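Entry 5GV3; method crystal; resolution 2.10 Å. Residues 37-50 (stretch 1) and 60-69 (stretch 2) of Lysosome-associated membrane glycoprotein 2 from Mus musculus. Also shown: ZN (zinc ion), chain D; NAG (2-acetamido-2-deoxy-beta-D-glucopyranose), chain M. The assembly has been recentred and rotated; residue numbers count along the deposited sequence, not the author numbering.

Stretch 1 37-50: TIAVPDKATHDGSS
Stretch 2, residues 60-69: IMIQFGFAVS

Stretch 1 enters as a strand that began earlier in the chain and is loop from Pro-41 onward. In stretch 2, strand 60-64 pairs antiparallel with the loop at Thr-45; the chain then reverses through residues 65-67 into strand 68-69, with Phe-64 N donating to Val-68 O at 2.8 Å. Together the stretches bury 675 Å², both sides summed.

Register is fixed by one antiparallel hydrogen-bonded pair, Thr-45 with Gln-63, CA to CA 5.2 Å. Thr-45 N donates to Gln-63 O at 2.9 Å, and Gln-63 N donates to Thr-45 O at 2.8 Å. On neighbouring residues, Ala-44 CA is 4.7 Å from Phe-64 CA, and His-46 CA is 4.4 Å from Ile-62 CA. Beyond the turn, Ser-49 CA is 4.3 Å from Ile-60 CA.

Gln-63 is m, p, with chi3 at 37°. This fold brings its amide back to stretch 1. Thr-45 is p, and its OG1 donates to Gln-63 OE1 in a very short bond of 2.5 Å. Two weak bonds extend the clasp: Asp-47 N to Gln-63 OE1, 3.1 Å, and Gln-63 NE2 to Asp-47 O, 2.7 Å. Glutamine suits the place because its amide both accepts and donates.

A type II turn runs from His-46 to Ser-49. Ser-49 N donates to His-46 O at 3.2 Å. Gly-48 has phi/psi 100/-13; a CB there would jam against the preceding carbonyl and lie 2.6 Å from Met-61 SD. Met-61 is m, t, p, and its SD lies 3.8 Å from Gly-48 O, against the turn. Ser-49 is m, which lets its OG donate to His-46 O at 2.6 Å and accept from Met-61 N at 3.0 Å. One small hydroxyl thus ties the turn to the strand.

Contacts from CA support the pairing: Ile-62 CA lies 3.3 Å from Thr-45 O, and His-46 CA 3.0 Å from Met-61 O. His-46 is p, chi2 -114°. Its CB touches Ile-62 CD1 at 3.8 Å, while its NE2 binds ZN at 2.0 Å. Water sites also surround the ion, some too close together to be filled at once.

The apolar contacts include buried Ile-38, Val-40, Ile-62 and Val-68. Phe-64 is t, chi2 51°. Pro-41, puckered C-gamma endo, sets its CD over one face of the Phe-64 ring, 3.7 Å from the centroid and 18° off the normal, a CH-pi contact. Ile-38 is m, t; its CG2 is 3.9 Å from Phe-64 CE2 and its CD1 3.5 Å from Val-68 CG2. Val-40 and Val-68 are both t. Val-40 CG1 meets Ile-62 CG2 at 4.2 Å, with Ile-62 m, m. Ala-44 points toward stretch 2, its CB 3.2 Å from Gln-63 O.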

# COMPACT_ATOMS: atom_id res chain seq x y z
N THR A 37 -5.16 -11.49 -10.64
CA THR A 37 -4.55 -11.11 -9.37
C THR A 37 -3.09 -10.74 -9.58
O THR A 37 -2.32 -11.49 -10.17
CB THR A 37 -4.65 -12.24 -8.32
OG1 THR A 37 -6.02 -12.38 -7.93
CG2 THR A 37 -3.83 -11.90 -7.08
N ILE A 38 -2.72 -9.55 -9.11
CA ILE A 38 -1.34 -9.10 -9.17
C ILE A 38 -0.69 -9.15 -7.80
O ILE A 38 -1.01 -8.35 -6.93
CB ILE A 38 -1.24 -7.65 -9.68
CG1 ILE A 38 -1.88 -7.51 -11.05
CG2 ILE A 38 0.21 -7.21 -9.71
CD1 ILE A 38 -1.87 -6.09 -11.56
N ALA A 39 0.23 -10.09 -7.60
CA ALA A 39 1.04 -10.08 -6.40
C ALA A 39 2.21 -9.14 -6.62
O ALA A 39 2.95 -9.28 -7.59
CB ALA A 39 1.52 -11.48 -6.05
N VAL A 40 2.36 -8.17 -5.73
CA VAL A 40 3.43 -7.19 -5.86
C VAL A 40 4.70 -7.82 -5.32
O VAL A 40 4.80 -8.07 -4.12
CB VAL A 40 3.11 -5.88 -5.10
CG1 VAL A 40 4.26 -4.90 -5.19
CG2 VAL A 40 1.83 -5.26 -5.64
N PRO A 41 5.66 -8.11 -6.21
CA PRO A 41 6.88 -8.77 -5.74
C PRO A 41 7.89 -7.74 -5.29
O PRO A 41 7.61 -6.54 -5.34
CB PRO A 41 7.38 -9.48 -7.00
CG PRO A 41 7.01 -8.49 -8.10
CD PRO A 41 5.71 -7.83 -7.66
N ASP A 42 9.09 -8.18 -4.94
CA ASP A 42 10.11 -7.22 -4.61
C ASP A 42 11.09 -7.30 -5.76
O ASP A 42 11.65 -8.35 -6.05
CB ASP A 42 10.77 -7.53 -3.26
CG ASP A 42 11.67 -6.39 -2.79
OD1 ASP A 42 12.42 -5.83 -3.62
OD2 ASP A 42 11.61 -6.05 -1.59
N LYS A 43 11.29 -6.13 -6.36
CA LYS A 43 11.74 -5.87 -7.72
C LYS A 43 10.99 -4.60 -8.01
O LYS A 43 11.46 -3.72 -8.74
CB LYS A 43 11.39 -6.96 -8.75
CG LYS A 43 12.38 -8.11 -8.85
CD LYS A 43 13.74 -7.65 -9.35
CE LYS A 43 14.73 -8.80 -9.45
NZ LYS A 43 16.09 -8.33 -9.84
N ALA A 44 9.84 -4.49 -7.36
CA ALA A 44 9.01 -3.29 -7.43
C ALA A 44 9.77 -2.19 -6.73
O ALA A 44 10.49 -2.44 -5.78
CB ALA A 44 7.66 -3.53 -6.77
N THR A 45 9.65 -0.97 -7.25
CA THR A 45 10.41 0.14 -6.69
C THR A 45 9.58 0.96 -5.71
O THR A 45 8.35 0.88 -5.73
CB THR A 45 10.93 1.03 -7.82
OG1 THR A 45 9.84 1.45 -8.65
CG2 THR A 45 11.92 0.26 -8.68
N HIS A 46 10.25 1.73 -4.85
CA HIS A 46 9.54 2.55 -3.87
C HIS A 46 9.83 4.05 -4.10
O HIS A 46 9.80 4.84 -3.16
CB HIS A 46 9.91 2.18 -2.42
CG HIS A 46 11.36 2.36 -2.10
ND1 HIS A 46 12.21 1.32 -1.81
CD2 HIS A 46 12.11 3.49 -2.04
CE1 HIS A 46 13.42 1.80 -1.58
NE2 HIS A 46 13.38 3.11 -1.72
N ASP A 47 10.09 4.42 -5.36
CA ASP A 47 10.44 5.80 -5.71
C ASP A 47 9.40 6.82 -5.27
O ASP A 47 8.21 6.61 -5.48
CB ASP A 47 10.65 5.92 -7.23
CG ASP A 47 11.92 5.24 -7.70
OD1 ASP A 47 12.81 4.98 -6.87
OD2 ASP A 47 12.03 4.96 -8.91
N GLY A 48 9.84 7.90 -4.64
CA GLY A 48 8.91 8.93 -4.23
C GLY A 48 8.54 8.83 -2.76
O GLY A 48 7.91 9.74 -2.20
N SER A 49 8.89 7.71 -2.14
CA SER A 49 8.64 7.53 -0.73
C SER A 49 9.48 8.53 0.05
O SER A 49 10.64 8.76 -0.28
CB SER A 49 8.98 6.10 -0.29
OG SER A 49 8.26 5.14 -1.05
N SER A 50 8.89 9.15 1.06
CA SER A 50 9.63 10.13 1.84
C SER A 50 9.09 10.22 3.25
O SER A 50 7.92 9.95 3.49
CB SER A 50 9.57 11.51 1.17
OG SER A 50 8.23 11.87 0.88
N ILE A 60 4.47 6.71 1.31
CA ILE A 60 5.08 5.59 0.62
C ILE A 60 4.49 5.46 -0.77
O ILE A 60 3.28 5.52 -0.95
CB ILE A 60 4.88 4.28 1.38
CG1 ILE A 60 5.76 4.25 2.64
CG2 ILE A 60 5.21 3.09 0.51
CD1 ILE A 60 5.45 3.06 3.53
N MET A 61 5.37 5.29 -1.74
CA MET A 61 4.95 5.05 -3.11
C MET A 61 5.59 3.79 -3.67
O MET A 61 6.78 3.55 -3.48
CB MET A 61 5.29 6.25 -3.99
CG MET A 61 4.64 7.54 -3.51
SD MET A 61 5.06 8.96 -4.52
CE MET A 61 4.26 8.51 -6.06
N ILE A 62 4.79 2.94 -4.30
CA ILE A 62 5.29 1.70 -4.87
C ILE A 62 4.99 1.64 -6.36
O ILE A 62 3.86 1.88 -6.76
CB ILE A 62 4.69 0.48 -4.16
CG1 ILE A 62 5.05 0.50 -2.66
CG2 ILE A 62 5.15 -0.81 -4.83
CD1 ILE A 62 6.55 0.33 -2.38
N GLN A 63 5.99 1.35 -7.19
CA GLN A 63 5.74 1.15 -8.62
C GLN A 63 6.09 -0.27 -9.01
O GLN A 63 7.02 -0.86 -8.47
CB GLN A 63 6.54 2.14 -9.48
CG GLN A 63 6.48 3.58 -9.02
CD GLN A 63 7.38 3.85 -7.82
OE1 GLN A 63 8.47 3.30 -7.71
NE2 GLN A 63 6.91 4.68 -6.90
N PHE A 64 5.33 -0.83 -9.94
CA PHE A 64 5.60 -2.16 -10.45
C PHE A 64 5.37 -2.21 -11.96
O PHE A 64 4.24 -2.33 -12.42
CB PHE A 64 4.72 -3.18 -9.73
CG PHE A 64 4.86 -4.58 -10.26
CD1 PHE A 64 6.11 -5.16 -10.40
CD2 PHE A 64 3.74 -5.31 -10.61
CE1 PHE A 64 6.23 -6.45 -10.88
CE2 PHE A 64 3.86 -6.60 -11.09
CZ PHE A 64 5.10 -7.17 -11.23
N GLY A 65 6.46 -2.11 -12.72
CA GLY A 65 6.38 -2.15 -14.18
C GLY A 65 5.72 -0.94 -14.82
O GLY A 65 5.99 0.20 -14.45
N PHE A 66 4.82 -1.20 -15.77
CA PHE A 66 4.14 -0.14 -16.51
C PHE A 66 2.75 -0.03 -15.95
O PHE A 66 2.05 0.98 -16.10
CB PHE A 66 4.00 -0.47 -18.00
CG PHE A 66 5.21 -1.08 -18.63
CD1 PHE A 66 6.32 -0.31 -18.92
CD2 PHE A 66 5.22 -2.44 -18.98
CE1 PHE A 66 7.43 -0.87 -19.52
CE2 PHE A 66 6.33 -3.00 -19.57
CZ PHE A 66 7.44 -2.21 -19.84
N ALA A 67 2.36 -1.11 -15.30
CA ALA A 67 0.98 -1.40 -15.01
C ALA A 67 0.42 -0.77 -13.76
O ALA A 67 -0.65 -0.19 -13.78
CB ALA A 67 0.81 -2.89 -14.91
N VAL A 68 1.16 -0.89 -12.66
CA VAL A 68 0.57 -0.61 -11.37
C VAL A 68 1.44 0.26 -10.48
O VAL A 68 2.63 0.00 -10.31
CB VAL A 68 0.27 -1.93 -10.64
CG1 VAL A 68 -0.20 -1.67 -9.23
CG2 VAL A 68 -0.76 -2.74 -11.40
N SER A 69 0.83 1.29 -9.92
CA SER A 69 1.48 2.12 -8.92
C SER A 69 0.55 2.15 -7.71
O SER A 69 -0.65 1.91 -7.82
CB SER A 69 1.75 3.52 -9.46
OG SER A 69 0.55 4.18 -9.79
ZN ZN D . 15.32 3.31 -1.24
C1 NAG M . -3.26 -12.91 -2.57
C2 NAG M . -2.80 -14.32 -2.96
C3 NAG M . -3.66 -15.37 -2.27
C4 NAG M . -3.70 -15.12 -0.76
C5 NAG M . -4.12 -13.68 -0.47
C6 NAG M . -4.05 -13.34 1.00
C7 NAG M . -1.72 -14.68 -5.14
C8 NAG M . -1.93 -14.86 -6.62
N2 NAG M . -2.83 -14.51 -4.40
O3 NAG M . -3.15 -16.67 -2.53
O4 NAG M . -4.62 -16.02 -0.15
O5 NAG M . -3.24 -12.78 -1.15
O6 NAG M . -2.70 -13.33 1.43
O7 NAG M . -0.60 -14.68 -4.64
O HOH W 1 14.99 2.35 0.58
O HOH W 2 15.94 1.67 -0.10
O HOH W 3 16.13 1.40 -1.52
O HOH W 4 15.16 4.35 -3.06